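Local atomic coordinates of MdcE (Pseudomonas aeruginosa, PDB entry 5VIP), a protein that probably acts as the gamma subunit of a biotin-independent malonate decarboxylase, with a likely transferase activity. Residues D50-V63 and P102-P114. Residues are numbered along the deposited sequence; the frame is centred on the assembly and turned at random.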
loop_
_atom_site.group_PDB
_atom_site.type_symbol
_atom_site.label_atom_id
_atom_site.label_comp_id
_atom_site.label_asym_id
_atom_site.label_seq_id
_atom_site.Cartn_x
_atom_site.Cartn_y
_atom_site.Cartn_z
ATOM N N ASP A 50 -7.525 -20.232 12.655
ATOM C CA ASP A 50 -7.921 -19.591 13.901
ATOM C C ASP A 50 -7.344 -20.363 15.087
ATOM O O ASP A 50 -7.223 -21.582 15.037
ATOM C CB ASP A 50 -9.444 -19.501 14.000
ATOM C CG ASP A 50 -10.037 -18.523 12.992
ATOM O OD1 ASP A 50 -9.555 -17.372 12.923
ATOM O OD2 ASP A 50 -10.983 -18.902 12.266
ATOM N N ALA A 51 -6.986 -19.648 16.146
ATOM C CA ALA A 51 -6.383 -20.267 17.322
ATOM C C ALA A 51 -6.479 -19.315 18.492
ATOM O O ALA A 51 -7.201 -18.326 18.425
ATOM C CB ALA A 51 -4.941 -20.640 17.060
ATOM N N GLU A 52 -5.751 -19.608 19.567
ATOM C CA GLU A 52 -5.752 -18.716 20.720
ATOM C C GLU A 52 -4.339 -18.421 21.186
ATOM O O GLU A 52 -3.446 -19.254 21.073
ATOM C CB GLU A 52 -6.581 -19.297 21.872
ATOM C CG GLU A 52 -8.067 -19.428 21.553
ATOM C CD GLU A 52 -8.911 -19.770 22.778
ATOM O OE1 GLU A 52 -8.373 -19.715 23.910
ATOM O OE2 GLU A 52 -10.110 -20.095 22.608
ATOM N N LEU A 53 -4.149 -17.210 21.687
ATOM C CA LEU A 53 -2.873 -16.796 22.229
ATOM C C LEU A 53 -3.151 -16.102 23.549
ATOM O O LEU A 53 -3.828 -15.080 23.574
ATOM C CB LEU A 53 -2.138 -15.872 21.256
ATOM C CG LEU A 53 -0.768 -15.338 21.675
ATOM C CD1 LEU A 53 0.237 -16.466 21.761
ATOM C CD2 LEU A 53 -0.298 -14.272 20.693
ATOM N N ASP A 54 -2.649 -16.676 24.641
ATOM C CA ASP A 54 -2.902 -16.155 25.982
ATOM C C ASP A 54 -4.394 -16.068 26.270
ATOM O O ASP A 54 -4.845 -15.155 26.962
ATOM C CB ASP A 54 -2.257 -14.776 26.163
ATOM C CG ASP A 54 -0.758 -14.852 26.363
ATOM O OD1 ASP A 54 -0.171 -15.933 26.121
ATOM O OD2 ASP A 54 -0.167 -13.817 26.751
ATOM N N GLY A 55 -5.155 -17.015 25.729
ATOM C CA GLY A 55 -6.596 -17.028 25.894
ATOM C C GLY A 55 -7.318 -16.025 25.011
ATOM O O GLY A 55 -8.538 -15.885 25.100
ATOM N N TYR A 56 -6.569 -15.321 24.161
ATOM C CA TYR A 56 -7.165 -14.333 23.258
ATOM C C TYR A 56 -7.322 -14.915 21.853
ATOM O O TYR A 56 -6.395 -15.533 21.334
ATOM C CB TYR A 56 -6.320 -13.046 23.217
ATOM C CG TYR A 56 -7.082 -11.867 22.653
ATOM C CD1 TYR A 56 -7.072 -11.593 21.290
ATOM C CD2 TYR A 56 -7.844 -11.055 23.479
ATOM C CE1 TYR A 56 -7.789 -10.531 20.775
ATOM C CE2 TYR A 56 -8.556 -9.991 22.976
ATOM C CZ TYR A 56 -8.527 -9.734 21.623
ATOM O OH TYR A 56 -9.247 -8.675 21.124
ATOM N N PRO A 57 -8.499 -14.711 21.230
ATOM C CA PRO A 57 -8.754 -15.242 19.882
ATOM C C PRO A 57 -7.826 -14.622 18.826
ATOM O O PRO A 57 -7.692 -13.405 18.798
ATOM C CB PRO A 57 -10.218 -14.855 19.620
ATOM C CG PRO A 57 -10.478 -13.687 20.533
ATOM C CD PRO A 57 -9.653 -13.958 21.758
ATOM N N VAL A 58 -7.183 -15.448 18.002
ATOM C CA VAL A 58 -6.315 -14.945 16.934
ATOM C C VAL A 58 -6.539 -15.682 15.615
ATOM O O VAL A 58 -7.012 -16.820 15.593
ATOM C CB VAL A 58 -4.806 -15.049 17.302
ATOM C CG1 VAL A 58 -4.540 -14.488 18.685
ATOM C CG2 VAL A 58 -4.314 -16.478 17.214
ATOM N N ARG A 59 -6.197 -15.025 14.511
ATOM C CA ARG A 59 -6.174 -15.676 13.211
ATOM C C ARG A 59 -4.801 -15.460 12.582
ATOM O O ARG A 59 -4.350 -14.319 12.436
ATOM C CB ARG A 59 -7.298 -15.141 12.309
ATOM C CG ARG A 59 -7.190 -15.547 10.839
ATOM C CD ARG A 59 -8.470 -15.172 10.073
ATOM N NE ARG A 59 -9.567 -16.089 10.389
ATOM C CZ ARG A 59 -10.658 -16.263 9.643
ATOM N NH1 ARG A 59 -10.830 -15.568 8.519
ATOM N NH2 ARG A 59 -11.583 -17.142 10.021
ATOM N N PHE A 60 -4.128 -16.559 12.250
ATOM C CA PHE A 60 -2.834 -16.519 11.569
ATOM C C PHE A 60 -3.040 -16.436 10.058
ATOM O O PHE A 60 -3.895 -17.121 9.502
ATOM C CB PHE A 60 -1.989 -17.764 11.893
ATOM C CG PHE A 60 -1.527 -17.856 13.331
ATOM C CD1 PHE A 60 -0.318 -17.296 13.728
ATOM C CD2 PHE A 60 -2.287 -18.533 14.278
ATOM C CE1 PHE A 60 0.117 -17.396 15.044
ATOM C CE2 PHE A 60 -1.859 -18.632 15.597
ATOM C CZ PHE A 60 -0.656 -18.064 15.978
ATOM N N LEU A 61 -2.241 -15.613 9.387
ATOM C CA LEU A 61 -2.307 -15.524 7.934
ATOM C C LEU A 61 -0.912 -15.515 7.366
ATOM O O LEU A 61 -0.068 -14.753 7.807
ATOM C CB LEU A 61 -3.046 -14.259 7.469
ATOM C CG LEU A 61 -4.481 -14.064 7.937
ATOM C CD1 LEU A 61 -4.512 -13.041 9.059
ATOM C CD2 LEU A 61 -5.338 -13.611 6.772
ATOM N N ALA A 62 -0.689 -16.344 6.361
ATOM C CA ALA A 62 0.594 -16.402 5.698
ATOM C C ALA A 62 0.399 -16.616 4.208
ATOM O O ALA A 62 -0.430 -17.428 3.782
ATOM C CB ALA A 62 1.460 -17.531 6.293
ATOM N N VAL A 63 1.170 -15.883 3.418
ATOM C CA VAL A 63 1.308 -16.196 2.010
ATOM C C VAL A 63 2.474 -17.168 1.857
ATOM O O VAL A 63 3.537 -16.955 2.441
ATOM C CB VAL A 63 1.551 -14.938 1.187
ATOM C CG1 VAL A 63 1.719 -15.297 -0.286
ATOM C CG2 VAL A 63 0.395 -13.959 1.386
ATOM N N PRO A 102 -17.402 -9.221 21.730
ATOM C CA PRO A 102 -16.731 -8.393 22.739
ATOM C C PRO A 102 -15.227 -8.344 22.502
ATOM O O PRO A 102 -14.558 -7.408 22.932
ATOM C CB PRO A 102 -17.060 -9.107 24.054
ATOM C CG PRO A 102 -17.275 -10.537 23.656
ATOM C CD PRO A 102 -17.937 -10.469 22.305
ATOM N N ARG A 103 -14.707 -9.358 21.819
ATOM C CA ARG A 103 -13.287 -9.438 21.508
ATOM C C ARG A 103 -13.061 -9.611 20.009
ATOM O O ARG A 103 -13.398 -10.654 19.445
ATOM C CB ARG A 103 -12.637 -10.611 22.241
ATOM C CG ARG A 103 -12.506 -10.473 23.747
ATOM C CD ARG A 103 -12.263 -11.857 24.340
ATOM N NE ARG A 103 -11.353 -11.817 25.476
ATOM C CZ ARG A 103 -10.647 -12.862 25.895
ATOM N NH1 ARG A 103 -10.756 -14.027 25.266
ATOM N NH2 ARG A 103 -9.837 -12.742 26.941
ATOM N N LYS A 104 -12.490 -8.599 19.364
ATOM C CA LYS A 104 -12.086 -8.726 17.966
ATOM C C LYS A 104 -10.827 -9.582 17.894
ATOM O O LYS A 104 -9.856 -9.302 18.585
ATOM C CB LYS A 104 -11.813 -7.356 17.340
ATOM C CG LYS A 104 -12.820 -6.282 17.676
ATOM C CD LYS A 104 -14.137 -6.522 16.990
ATOM C CE LYS A 104 -14.947 -5.247 16.933
ATOM N NZ LYS A 104 -16.102 -5.423 16.013
ATOM N N ARG A 105 -10.834 -10.612 17.055
ATOM C CA ARG A 105 -9.704 -11.522 17.010
ATOM C C ARG A 105 -8.461 -10.816 16.476
ATOM O O ARG A 105 -8.548 -9.906 15.639
ATOM C CB ARG A 105 -10.030 -12.752 16.159
ATOM C CG ARG A 105 -9.879 -12.551 14.662
ATOM C CD ARG A 105 -10.496 -13.721 13.927
ATOM N NE ARG A 105 -11.938 -13.780 14.150
ATOM C CZ ARG A 105 -12.725 -14.746 13.696
ATOM N NH1 ARG A 105 -12.213 -15.756 13.002
ATOM N NH2 ARG A 105 -14.025 -14.703 13.946
ATOM N N ALA A 106 -7.303 -11.218 16.985
ATOM C CA ALA A 106 -6.059 -10.641 16.504
ATOM C C ALA A 106 -5.765 -11.210 15.129
ATOM O O ALA A 106 -6.099 -12.359 14.833
ATOM C CB ALA A 106 -4.910 -10.916 17.469
ATOM N N LEU A 107 -5.163 -10.387 14.279
ATOM C CA LEU A 107 -4.706 -10.839 12.978
ATOM C C LEU A 107 -3.197 -10.882 13.032
ATOM O O LEU A 107 -2.543 -9.850 13.204
ATOM C CB LEU A 107 -5.198 -9.912 11.860
ATOM C CG LEU A 107 -6.720 -9.721 11.825
ATOM C CD1 LEU A 107 -7.139 -8.742 10.751
ATOM C CD2 LEU A 107 -7.448 -11.061 11.664
ATOM N N LEU A 108 -2.652 -12.086 12.913
ATOM C CA LEU A 108 -1.218 -12.303 13.008
ATOM C C LEU A 108 -0.671 -12.632 11.632
ATOM O O LEU A 108 -0.826 -13.760 11.141
ATOM C CB LEU A 108 -0.906 -13.430 14.000
ATOM C CG LEU A 108 -1.602 -13.251 15.357
ATOM C CD1 LEU A 108 -1.326 -14.427 16.308
ATOM C CD2 LEU A 108 -1.171 -11.944 16.001
ATOM N N ALA A 109 -0.059 -11.641 10.992
ATOM C CA ALA A 109 0.463 -11.841 9.656
ATOM C C ALA A 109 1.882 -12.374 9.742
ATOM O O ALA A 109 2.777 -11.714 10.262
ATOM C CB ALA A 109 0.422 -10.542 8.840
ATOM N N ILE A 110 2.077 -13.584 9.237
ATOM C CA ILE A 110 3.398 -14.151 9.146
ATOM C C ILE A 110 3.950 -13.807 7.777
ATOM O O ILE A 110 3.414 -14.228 6.748
ATOM C CB ILE A 110 3.381 -15.674 9.351
ATOM C CG1 ILE A 110 2.809 -16.000 10.733
ATOM C CG2 ILE A 110 4.769 -16.236 9.163
ATOM C CD1 ILE A 110 2.530 -17.483 10.948
ATOM N N VAL A 111 5.023 -13.031 7.766
ATOM C CA VAL A 111 5.463 -12.407 6.533
ATOM C C VAL A 111 6.749 -13.026 5.990
ATOM O O VAL A 111 7.809 -12.924 6.600
ATOM C CB VAL A 111 5.673 -10.887 6.729
ATOM C CG1 VAL A 111 6.129 -10.242 5.425
ATOM C CG2 VAL A 111 4.381 -10.217 7.234
ATOM N N ASP A 112 6.638 -13.670 4.836
ATOM C CA ASP A 112 7.802 -14.121 4.091
ATOM C C ASP A 112 7.416 -14.147 2.624
ATOM O O ASP A 112 7.011 -15.188 2.090
ATOM C CB ASP A 112 8.287 -15.500 4.572
ATOM C CG ASP A 112 9.428 -16.047 3.721
ATOM O OD1 ASP A 112 10.241 -15.246 3.187
ATOM O OD2 ASP A 112 9.504 -17.290 3.573
ATOM N N VAL A 113 7.518 -12.984 1.983
ATOM C CA VAL A 113 7.067 -12.813 0.607
ATOM C C VAL A 113 8.157 -12.138 -0.211
ATOM O O VAL A 113 8.669 -11.077 0.166
ATOM C CB VAL A 113 5.764 -11.983 0.542
ATOM C CG1 VAL A 113 4.592 -12.817 1.019
ATOM C CG2 VAL A 113 5.903 -10.719 1.388
ATOM N N PRO A 114 8.537 -12.766 -1.329
ATOM C CA PRO A 114 9.676 -12.343 -2.148
ATOM C C PRO A 114 9.430 -11.066 -2.951
ATOM O O PRO A 114 10.357 -10.280 -3.133
ATOM C CB PRO A 114 9.886 -13.533 -3.084
ATOM C CG PRO A 114 8.544 -14.177 -3.176
ATOM C CD PRO A 114 7.906 -13.995 -1.838
HETATM O O HOH W 1 6.241 -17.916 3.048
HETATM O O HOH W 2 3.958 -14.711 4.146
#
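F60 and L108 meet on one face of a parallel strand pair, 56-63 beside 106-113, joined by a beta-alpha-beta crossover through helix 81-97 within the mixed central sheet. L108 CD1 sits over one face of the F60 ring, 3.9 Å from its centroid and displaced toward the rim, a CH-pi contact; the same methyl packs against V58 CB. A106 CB touches V58 CG1 on this face, where helix 24-33 covers F60 and helix 237-254 reaches A106. The backbone ladder runs from P57 O to I110 N, with L108 N bonded to R59 O at 2.8 Å. The other face carries a salt-bridge network. R59, its CG anti to the backbone N (chi1 168°) and its side chain turning at the third torsion, pairs with both carboxylate oxygens of D50: NE meets OD1 and NH2 meets OD2. R105 NH1 reaches D50 OD1, 3.1 Å away, from the other face of the carboxylate to R59 NE, with the two guanidinium planes perpendicular. D50 would thus offset the closeness of the two cations; E93 pairs with R59 NH1 and D98 with R105 NH2, tying the cluster to helix 81-97 and the loop after it. At the start of the strands, beside the type I' turn L53-Y56, Y56 and R103 lie alongside and run oppositely. Y56 CD2 lies over the centre of the R103 guanidinium, the planes inclined by 48°, while R103 NH1 bonds G55 O. The Y56 hydroxyl donates to K104 O at 2.7 Å. Past the ladder the strands separate, and a water bridges the gap, donating to V63 O and I110 O and accepting from D112 N at 3.0 Å.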